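Long-range contacts in N-hydroxyarylamine O-acetyltransferase (Bacillus cereus, PDB 4DMO), which is an active arylamine N-acetyltransferase, transferring acetyl groups to aromatic amines, and probably also O-acetylates N-hydroxyarylamines: residues A[71-76]-A[109-113]; A[94-98]-A[183-187]; A[103-107]-A[157-161]; A[164-168]-A[180-184]. All coordinates share one frame. Residue numbers count along the deposited sequence, not the author numbering.

Contact 1 of 4, residues A[71-76]-A[109-113]; sequences CYELNP and GHIAT
The opening turn of a helix, residues 71-76, runs almost parallel to strand 110-113, the axes 9° apart and 6.9 Å at closest approach. Tyr-72 CA lies 5.2 Å from Ile-111 CA, and Asn-75 CA 5.3 Å from Ala-112 CA. Cys-71, in the p rotamer, points its thiol at the strand, while His-110 (chi1 t, chi2 80°) swings its ring back, so that Cys-71 SG lies 3.6 Å from His-110 ND1. With Glu-125 hydrogen-bonded to His-110 NE2, this is the Cys-His-Glu catalytic triad, its nucleophile at a helix start as in papain-like enzymes. Ile-111 N donates weakly to Cys-71 SG (3.7 Å). A classic beta bulge sets Gly-109 and His-110 both opposite Gly-94. Asn-75, chi1 m, suits a buried polar place by using both ends of its amide: ND2 donates to Ile-111 O (2.9 Å), and OD1 accepts from a water (2.9 Å) that in turn accepts from Thr-113 OG1 (2.7 Å). Tyr-72, chi1 p, turns its ring toward helix 195-207, leaving its CB 4.0 Å from Ile-111 CG1.

Contact 2 of 4, residues A[94-98]-A[183-187]; sequences GTVYN and TLGYA. With KH2 (3-(1-methylpiperidinium-1-yl)propane-1-sulfonate), chain C.
This is an antiparallel strand pairing in the middle of the large sheet, strand 94-98 against 183-187, with axes at 156° and 4.5 Å apart. Thr-95 and Ala-187 form a hydrogen-bonded pair: Thr-95 N donates to Ala-187 O (2.8 Å) and Ala-187 N to Thr-95 O (3.0 Å). Val-96 and Tyr-186 follow as a non-hydrogen-bonded pair, CA to CA 4.1 Å, before Tyr-97 N reaches Gly-185 O at 2.9 Å. Glycine suits position 94, since a CB there would clash with Ala-187 O. Tyr-97 (chi1 t, chi2 77°) rests its CB 3.8 Å from Leu-184 CG; KH2 C7 lies over one ring face, and the closest approach is Tyr-97 CE2 to KH2 C1, 3.3 Å. Leu-184 N donates to sulfonate oxygen O2 of KH2 (3.1 Å), so the strand ends line the ligand pocket. Tyr-186, chi1 p, sends its ring toward His-110. Strand 103-117 flanks 88-98, with Trp-104 meeting the Tyr-97 ring edge-to-face, and strand 163-168 flanks 183-188, where Gly-185 and Tyr-186 form a classic beta bulge opposite Leu-165.

Contact 3 of 4, residues A[103-107]-A[157-161]; sequences IWAVD and MTEKG
Trp-104 belongs to the pocket that holds KH2, and this surface contact packs its indole against the turn at residues 157-161. Residues 103-104 are extended and 105-107 continue as loop; the backbones stay well apart, the nearest CA atoms being those of Asp-107 and Lys-160 at 7.6 Å, so long side chains must span the gap. Trp-104 takes chi1 m and chi2 102°, and Lys-160 lays its aliphatic part over one indole face in a CH-pi contact: Lys-160 CG stands 3.3 Å above the centroid of the Trp-104 six-membered ring, 8° from its normal. After chi1 and chi2 in m, Lys-160 extends with chi3 and chi4 t, carrying NZ to Asp-107 OD2 for a 2.6 Å salt bridge. Lysine suits the place because its methylenes satisfy the ring and its ammonium the carboxylate. Thr-158 OG1 lies 3.9 Å from Trp-104 CH2, and Glu-159 OE1 3.5 Å from Trp-104 NE1. Thr-158, chi1 p, accepts at OG1 from Lys-160 N (2.9 Å), and Thr-158 N bonds Gly-161 O (3.1 Å). The former bond defines an ST turn, here placed in the connection of the beta hairpin formed by strands 149-158 and 163-168.

Contact 4 of 4, residues A[164-168]-A[180-184]; sequences ILEMR and DDWTL. With KH2 (3-(1-methylpiperidinium-1-yl)propane-1-sulfonate), chain C.
One carbonyl, Met-167 O, accepts two hydrogen bonds from the same residue: Thr-183 N at 2.9 Å and, through the p rotamer of the threonine, Thr-183 OG1 at 3.1 Å. Met-167 N returns a bond to Thr-183 O (2.9 Å), making these two an antiparallel hydrogen-bonded pair; Glu-166 and Leu-184 form the adjacent non-hydrogen-bonded pair, CA to CA 4.6 Å. The segments 164-168 and 180-184 run 165° apart. Ile-164 CB packs 3.6 Å from Leu-184 CD1. Just before strand 183-188 begins, Trp-182 (chi1 m, chi2 108°) lays one indole face against Arg-168, whose CD sits 3.6 Å from the centroid of the Trp-182 five-membered ring in a CH-pi contact. Arg-168 NE bonds Asp-180 O weakly (3.4 Å), while its guanidinium pairs with Asp-150; buried Glu-166 is neutralised by Arg-152 and Arg-154. Leu-184 N holds KH2 O2 at 3.1 Å. With backbone bonds to one partner strand and a sulfonate held by a main-chain NH, this hairpin arm can serve the pocket without spending a charged side chain on the anion.

Contact 1 is the fully buried one, near the centre of the chain, and it alone joins a helix to the large antiparallel sheet; its chemistry is that of thiol, imidazole and amide. Contacts 2 and 4 are strand pairings on the two flanks of strand 183-188, sharing Thr-183 and Leu-184 and both touching KH2, but contact 2 is buried whereas contact 4 runs out to exposed, charged residues. Contact 3 lies at the surface, relying on side chains alone, and is nested within the loop closed by contact 2. Strand 103-117 serves contacts 1 and 3, and the ring of His-110 meets that of Tyr-186, bringing the triad against contact 2.

Contact 1 of 4, residues A[71-76]-A[109-113]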
loop_
_atom_site.group_PDB
_atom_site.type_symbol
_atom_site.label_atom_id
_atom_site.label_comp_id
_atom_site.label_asym_id
_atom_site.label_seq_id
_atom_site.Cartn_x
_atom_site.Cartn_y
_atom_site.Cartn_z
ATOM N N CYS A 71 0.411 5.001 0.146
ATOM C CA CYS A 71 -0.886 4.408 -0.099
ATOM C C CYS A 71 -1.573 5.023 -1.315
ATOM O O CYS A 71 -2.216 4.318 -2.063
ATOM C CB CYS A 71 -1.785 4.532 1.148
ATOM S SG CYS A 71 -2.270 6.187 1.547
ATOM N N TYR A 72 -1.433 6.338 -1.496
ATOM C CA TYR A 72 -2.096 7.050 -2.570
ATOM C C TYR A 72 -1.385 6.877 -3.895
ATOM O O TYR A 72 -1.843 7.419 -4.909
ATOM C CB TYR A 72 -2.222 8.564 -2.238
ATOM C CG TYR A 72 -0.908 9.217 -1.825
ATOM C CD1 TYR A 72 -0.628 9.486 -0.483
ATOM C CD2 TYR A 72 0.069 9.507 -2.760
ATOM C CE1 TYR A 72 0.595 10.063 -0.094
ATOM C CE2 TYR A 72 1.283 10.075 -2.381
ATOM C CZ TYR A 72 1.537 10.362 -1.061
ATOM O OH TYR A 72 2.732 10.905 -0.705
ATOM N N GLU A 73 -0.248 6.173 -3.875
ATOM C CA GLU A 73 0.418 5.751 -5.101
ATOM C C GLU A 73 0.235 4.239 -5.341
ATOM O O GLU A 73 -0.046 3.817 -6.458
ATOM C CB GLU A 73 1.913 6.123 -5.068
ATOM C CG GLU A 73 2.190 7.614 -4.952
ATOM C CD GLU A 73 3.657 7.937 -4.608
ATOM O OE1 GLU A 73 4.339 8.622 -5.396
ATOM O OE2 GLU A 73 4.141 7.495 -3.553
ATOM N N LEU A 74 0.401 3.410 -4.311
ATOM C CA LEU A 74 0.344 1.942 -4.525
ATOM C C LEU A 74 -1.078 1.492 -4.807
ATOM O O LEU A 74 -1.304 0.680 -5.692
ATOM C CB LEU A 74 0.911 1.148 -3.339
ATOM C CG LEU A 74 2.374 1.452 -2.962
ATOM C CD1 LEU A 74 2.946 0.574 -1.836
ATOM C CD2 LEU A 74 3.241 1.333 -4.172
ATOM N N ASN A 75 -2.058 2.016 -4.079
ATOM C CA ASN A 75 -3.417 1.560 -4.306
ATOM C C ASN A 75 -4.019 2.026 -5.636
ATOM O O ASN A 75 -4.685 1.236 -6.324
ATOM C CB ASN A 75 -4.312 1.877 -3.105
ATOM C CG ASN A 75 -4.066 0.936 -1.977
ATOM O OD1 ASN A 75 -3.825 -0.240 -2.196
ATOM N ND2 ASN A 75 -4.065 1.450 -0.756
ATOM N N PRO A 76 -3.755 3.281 -6.039
ATOM C CA PRO A 76 -4.189 3.636 -7.399
ATOM C C PRO A 76 -3.446 2.848 -8.476
ATOM O O PRO A 76 -4.048 2.507 -9.488
ATOM C CB PRO A 76 -3.867 5.118 -7.490
ATOM C CG PRO A 76 -3.992 5.593 -6.050
ATOM C CD PRO A 76 -3.385 4.466 -5.255
ATOM N N GLY A 109 -5.953 11.062 4.672
ATOM C CA GLY A 109 -4.619 10.712 4.234
ATOM C C GLY A 109 -4.539 9.367 3.524
ATOM O O GLY A 109 -3.524 9.050 2.911
ATOM N N HIS A 110 -5.598 8.569 3.588
ATOM C CA HIS A 110 -5.533 7.242 3.006
ATOM C C HIS A 110 -6.378 7.101 1.752
ATOM O O HIS A 110 -7.471 7.668 1.620
ATOM C CB HIS A 110 -5.955 6.161 4.021
ATOM C CG HIS A 110 -5.611 4.757 3.602
ATOM N ND1 HIS A 110 -4.341 4.230 3.742
ATOM C CD2 HIS A 110 -6.367 3.760 3.066
ATOM C CE1 HIS A 110 -4.330 2.975 3.317
ATOM N NE2 HIS A 110 -5.553 2.662 2.918
ATOM N N ILE A 111 -5.868 6.303 0.836
ATOM C CA ILE A 111 -6.612 5.926 -0.348
ATOM C C ILE A 111 -6.516 4.440 -0.483
ATOM O O ILE A 111 -5.481 3.872 -0.185
ATOM C CB ILE A 111 -6.029 6.535 -1.600
ATOM C CG1 ILE A 111 -6.131 8.049 -1.541
ATOM C CG2 ILE A 111 -6.701 5.962 -2.853
ATOM C CD1 ILE A 111 -7.527 8.582 -1.645
ATOM N N ALA A 112 -7.587 3.811 -0.937
ATOM C CA ALA A 112 -7.623 2.361 -1.141
ATOM C C ALA A 112 -8.565 2.047 -2.287
ATOM O O ALA A 112 -9.190 2.943 -2.873
ATOM C CB ALA A 112 -8.070 1.643 0.122
ATOM N N THR A 113 -8.672 0.765 -2.591
ATOM C CA THR A 113 -9.407 0.291 -3.742
ATOM C C THR A 113 -10.510 -0.673 -3.323
ATOM O O THR A 113 -10.283 -1.538 -2.484
ATOM C CB THR A 113 -8.445 -0.472 -4.675
ATOM O OG1 THR A 113 -7.348 0.366 -5.051
ATOM C CG2 THR A 113 -9.156 -0.941 -5.921
HETATM O O HOH W 1 -5.531 -1.412 -4.178
#

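Contact 2 of 4, residues A[94-98]-A[183-187]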
loop_
_atom_site.group_PDB
_atom_site.type_symbol
_atom_site.label_atom_id
_atom_site.label_comp_id
_atom_site.label_asym_id
_atom_site.label_seq_id
_atom_site.Cartn_x
_atom_site.Cartn_y
_atom_site.Cartn_z
ATOM N N GLY A 94 -10.138 7.531 3.043
ATOM C CA GLY A 94 -10.252 7.269 4.453
ATOM C C GLY A 94 -9.161 7.942 5.242
ATOM O O GLY A 94 -8.397 8.745 4.716
ATOM N N THR A 95 -9.122 7.604 6.527
ATOM C CA THR A 95 -8.177 8.159 7.441
ATOM C C THR A 95 -7.637 7.047 8.316
ATOM O O THR A 95 -8.404 6.263 8.874
ATOM C CB THR A 95 -8.842 9.225 8.342
ATOM O OG1 THR A 95 -9.432 10.259 7.541
ATOM C CG2 THR A 95 -7.813 9.828 9.303
ATOM N N VAL A 96 -6.315 6.993 8.456
ATOM C CA VAL A 96 -5.651 5.990 9.289
ATOM C C VAL A 96 -5.787 6.352 10.770
ATOM O O VAL A 96 -5.896 7.532 11.137
ATOM C CB VAL A 96 -4.137 5.855 8.942
ATOM C CG1 VAL A 96 -3.427 4.832 9.879
ATOM C CG2 VAL A 96 -3.960 5.455 7.492
ATOM N N TYR A 97 -5.804 5.316 11.605
ATOM C CA TYR A 97 -5.862 5.488 13.045
ATOM C C TYR A 97 -4.538 5.095 13.649
ATOM O O TYR A 97 -3.905 4.130 13.232
ATOM C CB TYR A 97 -6.951 4.625 13.652
ATOM C CG TYR A 97 -7.225 4.904 15.119
ATOM C CD1 TYR A 97 -7.962 6.029 15.492
ATOM C CD2 TYR A 97 -6.793 4.026 16.127
ATOM C CE1 TYR A 97 -8.247 6.293 16.804
ATOM C CE2 TYR A 97 -7.080 4.287 17.467
ATOM C CZ TYR A 97 -7.807 5.430 17.795
ATOM O OH TYR A 97 -8.123 5.736 19.104
ATOM N N ASN A 98 -4.115 5.867 14.628
ATOM C CA ASN A 98 -2.879 5.590 15.288
ATOM C C ASN A 98 -3.201 4.943 16.602
ATOM O O ASN A 98 -3.327 5.620 17.610
ATOM C CB ASN A 98 -2.107 6.877 15.483
ATOM C CG ASN A 98 -0.649 6.631 15.763
ATOM O OD1 ASN A 98 -0.278 6.236 16.866
ATOM N ND2 ASN A 98 0.189 6.836 14.754
ATOM N N THR A 183 -7.780 -4.228 16.394
ATOM C CA THR A 183 -7.579 -2.791 16.521
ATOM C C THR A 183 -7.834 -2.114 15.169
ATOM O O THR A 183 -7.653 -2.719 14.104
ATOM C CB THR A 183 -6.177 -2.482 17.086
ATOM O OG1 THR A 183 -5.199 -3.274 16.411
ATOM C CG2 THR A 183 -6.117 -2.869 18.559
ATOM N N LEU A 184 -8.327 -0.880 15.235
ATOM C CA LEU A 184 -8.668 -0.110 14.070
ATOM C C LEU A 184 -7.420 0.233 13.266
ATOM O O LEU A 184 -6.465 0.779 13.822
ATOM C CB LEU A 184 -9.369 1.165 14.503
ATOM C CG LEU A 184 -9.756 2.118 13.378
ATOM C CD1 LEU A 184 -10.602 1.409 12.352
ATOM C CD2 LEU A 184 -10.492 3.351 13.945
ATOM N N GLY A 185 -7.438 -0.119 11.970
ATOM C CA GLY A 185 -6.353 0.201 11.049
ATOM C C GLY A 185 -6.659 1.533 10.415
ATOM O O GLY A 185 -6.011 2.549 10.669
ATOM N N TYR A 186 -7.699 1.535 9.607
ATOM C CA TYR A 186 -8.249 2.800 9.182
ATOM C C TYR A 186 -9.759 2.739 8.986
ATOM O O TYR A 186 -10.365 1.660 8.843
ATOM C CB TYR A 186 -7.566 3.296 7.913
ATOM C CG TYR A 186 -7.700 2.352 6.744
ATOM C CD1 TYR A 186 -6.661 1.486 6.390
ATOM C CD2 TYR A 186 -8.852 2.348 5.975
ATOM C CE1 TYR A 186 -6.791 0.636 5.321
ATOM C CE2 TYR A 186 -8.982 1.508 4.895
ATOM C CZ TYR A 186 -7.954 0.658 4.568
ATOM O OH TYR A 186 -8.095 -0.193 3.495
ATOM N N ALA A 187 -10.338 3.938 9.038
ATOM C CA ALA A 187 -11.719 4.159 8.718
ATOM C C ALA A 187 -11.779 4.725 7.313
ATOM O O ALA A 187 -10.898 5.499 6.904
ATOM C CB ALA A 187 -12.330 5.149 9.728
HETATM S S KH2 C . -8.836 0.285 18.982
HETATM C C1 KH2 C . -9.099 2.021 18.829
HETATM O O1 KH2 C . -7.452 -0.089 18.813
HETATM N N2 KH2 C . -12.084 4.191 17.926
HETATM O O2 KH2 C . -9.612 -0.504 18.052
HETATM C C4 KH2 C . -10.471 2.576 18.975
HETATM O O4 KH2 C . -9.240 -0.248 20.267
HETATM C C7 KH2 C . -10.920 3.391 17.826
HETATM C C11 KH2 C . -13.240 3.368 17.998
HETATM C C12 KH2 C . -13.200 6.020 16.700
HETATM C C13 KH2 C . -12.266 6.429 18.836
HETATM C C14 KH2 C . -13.545 6.472 18.075
HETATM C C15 KH2 C . -12.012 4.986 19.100
HETATM C C16 KH2 C . -12.107 5.017 16.754
#

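Contact 3 of 4, residues A[103-107]-A[157-161]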
loop_
_atom_site.group_PDB
_atom_site.type_symbol
_atom_site.label_atom_id
_atom_site.label_comp_id
_atom_site.label_asym_id
_atom_site.label_seq_id
_atom_site.Cartn_x
_atom_site.Cartn_y
_atom_site.Cartn_z
ATOM N N ILE A 103 -5.267 8.087 18.580
ATOM C CA ILE A 103 -5.733 9.289 17.902
ATOM C C ILE A 103 -5.665 9.041 16.415
ATOM O O ILE A 103 -4.969 8.131 15.976
ATOM C CB ILE A 103 -4.828 10.510 18.181
ATOM C CG1 ILE A 103 -3.366 10.144 17.933
ATOM C CG2 ILE A 103 -5.010 11.035 19.598
ATOM C CD1 ILE A 103 -2.502 11.321 17.747
ATOM N N TRP A 104 -6.344 9.888 15.645
ATOM C CA TRP A 104 -6.353 9.767 14.203
ATOM C C TRP A 104 -5.097 10.326 13.611
ATOM O O TRP A 104 -4.471 11.186 14.196
ATOM C CB TRP A 104 -7.545 10.504 13.597
ATOM C CG TRP A 104 -8.856 9.939 13.994
ATOM C CD1 TRP A 104 -9.705 10.439 14.940
ATOM C CD2 TRP A 104 -9.479 8.770 13.449
ATOM N NE1 TRP A 104 -10.830 9.652 15.014
ATOM C CE2 TRP A 104 -10.722 8.615 14.127
ATOM C CE3 TRP A 104 -9.135 7.830 12.468
ATOM C CZ2 TRP A 104 -11.593 7.571 13.850
ATOM C CZ3 TRP A 104 -10.008 6.797 12.189
ATOM C CH2 TRP A 104 -11.222 6.671 12.892
ATOM N N ALA A 105 -4.701 9.763 12.480
ATOM C CA ALA A 105 -3.683 10.364 11.635
ATOM C C ALA A 105 -4.344 11.499 10.881
ATOM O O ALA A 105 -5.538 11.764 11.063
ATOM C CB ALA A 105 -3.120 9.341 10.660
ATOM N N VAL A 106 -3.582 12.150 10.019
ATOM C CA VAL A 106 -4.100 13.263 9.253
ATOM C C VAL A 106 -5.340 12.848 8.495
ATOM O O VAL A 106 -5.417 11.738 7.941
ATOM C CB VAL A 106 -3.056 13.849 8.268
ATOM C CG1 VAL A 106 -2.017 14.573 9.037
ATOM C CG2 VAL A 106 -2.437 12.769 7.394
ATOM N N ASP A 107 -6.302 13.769 8.458
ATOM C CA ASP A 107 -7.607 13.521 7.856
ATOM C C ASP A 107 -7.484 13.262 6.354
ATOM O O ASP A 107 -6.854 14.030 5.635
ATOM C CB ASP A 107 -8.539 14.714 8.091
ATOM C CG ASP A 107 -9.921 14.437 7.644
ATOM O OD1 ASP A 107 -10.215 14.639 6.451
ATOM O OD2 ASP A 107 -10.709 13.957 8.469
ATOM N N MET A 157 -19.884 3.424 11.712
ATOM C CA MET A 157 -19.835 4.859 11.596
ATOM C C MET A 157 -18.802 5.324 12.590
ATOM O O MET A 157 -18.820 4.923 13.746
ATOM C CB MET A 157 -21.207 5.458 11.916
ATOM C CG MET A 157 -21.392 6.930 11.552
ATOM S SD MET A 157 -21.282 7.227 9.797
ATOM C CE MET A 157 -22.067 5.729 9.192
ATOM N N THR A 158 -17.844 6.101 12.099
ATOM C CA THR A 158 -16.927 6.845 12.940
ATOM C C THR A 158 -16.979 8.212 12.331
ATOM O O THR A 158 -17.683 8.442 11.340
ATOM C CB THR A 158 -15.432 6.354 12.894
ATOM O OG1 THR A 158 -14.874 6.640 11.611
ATOM C CG2 THR A 158 -15.303 4.868 13.182
ATOM N N GLU A 159 -16.200 9.111 12.902
ATOM C CA GLU A 159 -16.098 10.452 12.376
ATOM C C GLU A 159 -15.158 10.495 11.158
ATOM O O GLU A 159 -14.898 11.572 10.627
ATOM C CB GLU A 159 -15.584 11.388 13.456
ATOM C CG GLU A 159 -14.116 11.179 13.782
ATOM C CD GLU A 159 -13.623 12.081 14.915
ATOM O OE1 GLU A 159 -13.545 11.620 16.088
ATOM O OE2 GLU A 159 -13.316 13.247 14.608
ATOM N N LYS A 160 -14.621 9.343 10.736
ATOM C CA LYS A 160 -13.670 9.324 9.616
ATOM C C LYS A 160 -14.109 8.395 8.495
ATOM O O LYS A 160 -13.353 8.118 7.566
ATOM C CB LYS A 160 -12.284 8.913 10.098
ATOM C CG LYS A 160 -11.639 9.877 11.086
ATOM C CD LYS A 160 -11.563 11.344 10.567
ATOM C CE LYS A 160 -10.783 12.230 11.559
ATOM N NZ LYS A 160 -10.628 13.646 11.067
ATOM N N GLY A 161 -15.332 7.896 8.583
ATOM C CA GLY A 161 -15.814 6.974 7.578
ATOM C C GLY A 161 -17.097 6.296 8.012
ATOM O O GLY A 161 -17.651 6.601 9.072
#

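Contact 4 of 4, residues A[164-168]-A[180-184]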
loop_
_atom_site.group_PDB
_atom_site.type_symbol
_atom_site.label_atom_id
_atom_site.label_comp_id
_atom_site.label_asym_id
_atom_site.label_seq_id
_atom_site.Cartn_x
_atom_site.Cartn_y
_atom_site.Cartn_z
ATOM N N ILE A 164 -14.728 0.275 8.432
ATOM C CA ILE A 164 -13.434 0.209 9.071
ATOM C C ILE A 164 -12.721 -1.046 8.644
ATOM O O ILE A 164 -13.351 -2.070 8.337
ATOM C CB ILE A 164 -13.509 0.224 10.623
ATOM C CG1 ILE A 164 -14.145 -1.061 11.164
ATOM C CG2 ILE A 164 -14.250 1.465 11.128
ATOM C CD1 ILE A 164 -14.189 -1.099 12.733
ATOM N N LEU A 165 -11.395 -0.934 8.615
ATOM C CA LEU A 165 -10.523 -2.081 8.475
ATOM C C LEU A 165 -9.842 -2.318 9.797
ATOM O O LEU A 165 -9.060 -1.478 10.277
ATOM C CB LEU A 165 -9.474 -1.849 7.399
ATOM C CG LEU A 165 -8.610 -3.090 7.287
ATOM C CD1 LEU A 165 -9.396 -4.198 6.637
ATOM C CD2 LEU A 165 -7.324 -2.818 6.541
ATOM N N GLU A 166 -10.169 -3.457 10.394
ATOM C CA GLU A 166 -9.617 -3.858 11.659
ATOM C C GLU A 166 -8.561 -4.914 11.435
ATOM O O GLU A 166 -8.576 -5.634 10.457
ATOM C CB GLU A 166 -10.719 -4.454 12.543
ATOM C CG GLU A 166 -11.368 -3.483 13.491
ATOM C CD GLU A 166 -12.550 -4.100 14.191
ATOM O OE1 GLU A 166 -13.185 -4.987 13.582
ATOM O OE2 GLU A 166 -12.826 -3.727 15.350
ATOM N N MET A 167 -7.652 -5.023 12.374
ATOM C CA MET A 167 -6.568 -5.960 12.229
ATOM C C MET A 167 -5.969 -6.387 13.566
ATOM O O MET A 167 -6.076 -5.688 14.595
ATOM C CB MET A 167 -5.455 -5.334 11.395
ATOM C CG MET A 167 -4.695 -4.223 12.130
ATOM S SD MET A 167 -3.623 -3.213 11.068
ATOM C CE MET A 167 -2.958 -2.006 12.231
ATOM N N ARG A 168 -5.288 -7.521 13.532
ATOM C CA ARG A 168 -4.459 -7.888 14.656
ATOM C C ARG A 168 -3.226 -8.670 14.222
ATOM O O ARG A 168 -3.276 -9.410 13.229
ATOM C CB ARG A 168 -5.309 -8.660 15.657
ATOM C CG ARG A 168 -6.006 -9.850 15.090
ATOM C CD ARG A 168 -7.056 -10.358 16.090
ATOM N NE ARG A 168 -6.796 -11.697 16.626
ATOM C CZ ARG A 168 -7.187 -12.826 16.049
ATOM N NH1 ARG A 168 -7.821 -12.799 14.889
ATOM N NH2 ARG A 168 -6.923 -13.987 16.621
ATOM N N ASP A 180 -2.650 -7.613 20.258
ATOM C CA ASP A 180 -3.087 -8.957 19.887
ATOM C C ASP A 180 -4.583 -9.028 19.633
ATOM O O ASP A 180 -5.078 -9.954 18.977
ATOM C CB ASP A 180 -2.722 -9.970 20.979
ATOM C CG ASP A 180 -1.417 -10.685 20.702
ATOM O OD1 ASP A 180 -1.441 -11.640 19.905
ATOM O OD2 ASP A 180 -0.380 -10.306 21.276
ATOM N N ASP A 181 -5.315 -8.048 20.137
ATOM C CA ASP A 181 -6.742 -8.030 19.892
ATOM C C ASP A 181 -7.005 -7.080 18.728
ATOM O O ASP A 181 -6.149 -6.279 18.349
ATOM C CB ASP A 181 -7.515 -7.613 21.160
ATOM C CG ASP A 181 -7.005 -6.300 21.765
ATOM O OD1 ASP A 181 -7.674 -5.253 21.605
ATOM O OD2 ASP A 181 -5.928 -6.303 22.398
ATOM N N TRP A 182 -8.197 -7.200 18.164
ATOM C CA TRP A 182 -8.609 -6.398 17.053
ATOM C C TRP A 182 -8.415 -4.911 17.326
ATOM O O TRP A 182 -8.781 -4.400 18.371
ATOM C CB TRP A 182 -10.055 -6.697 16.736
ATOM C CG TRP A 182 -10.230 -8.026 16.132
ATOM C CD1 TRP A 182 -10.788 -9.117 16.721
ATOM C CD2 TRP A 182 -9.849 -8.436 14.821
ATOM N NE1 TRP A 182 -10.789 -10.174 15.858
ATOM C CE2 TRP A 182 -10.204 -9.773 14.660
ATOM C CE3 TRP A 182 -9.235 -7.781 13.735
ATOM C CZ2 TRP A 182 -9.979 -10.497 13.507
ATOM C CZ3 TRP A 182 -9.020 -8.480 12.579
ATOM C CH2 TRP A 182 -9.391 -9.824 12.465
ATOM N N THR A 183 -7.780 -4.228 16.394
ATOM C CA THR A 183 -7.579 -2.791 16.521
ATOM C C THR A 183 -7.834 -2.114 15.169
ATOM O O THR A 183 -7.653 -2.719 14.104
ATOM C CB THR A 183 -6.177 -2.482 17.086
ATOM O OG1 THR A 183 -5.199 -3.274 16.411
ATOM C CG2 THR A 183 -6.117 -2.869 18.559
ATOM N N LEU A 184 -8.327 -0.880 15.235
ATOM C CA LEU A 184 -8.668 -0.110 14.070
ATOM C C LEU A 184 -7.420 0.233 13.266
ATOM O O LEU A 184 -6.465 0.779 13.822
ATOM C CB LEU A 184 -9.369 1.165 14.503
ATOM C CG LEU A 184 -9.756 2.118 13.378
ATOM C CD1 LEU A 184 -10.602 1.409 12.352
ATOM C CD2 LEU A 184 -10.492 3.351 13.945
HETATM S S KH2 C . -8.836 0.285 18.982
HETATM C C1 KH2 C . -9.099 2.021 18.829
HETATM O O1 KH2 C . -7.452 -0.089 18.813
HETATM N N2 KH2 C . -12.084 4.191 17.926
HETATM O O2 KH2 C . -9.612 -0.504 18.052
HETATM C C4 KH2 C . -10.471 2.576 18.975
HETATM O O4 KH2 C . -9.240 -0.248 20.267
HETATM C C7 KH2 C . -10.920 3.391 17.826
HETATM C C11 KH2 C . -13.240 3.368 17.998
HETATM C C12 KH2 C . -13.200 6.020 16.700
HETATM C C13 KH2 C . -12.266 6.429 18.836
HETATM C C14 KH2 C . -13.545 6.472 18.075
HETATM C C15 KH2 C . -12.012 4.986 19.100
HETATM C C16 KH2 C . -12.107 5.017 16.754
#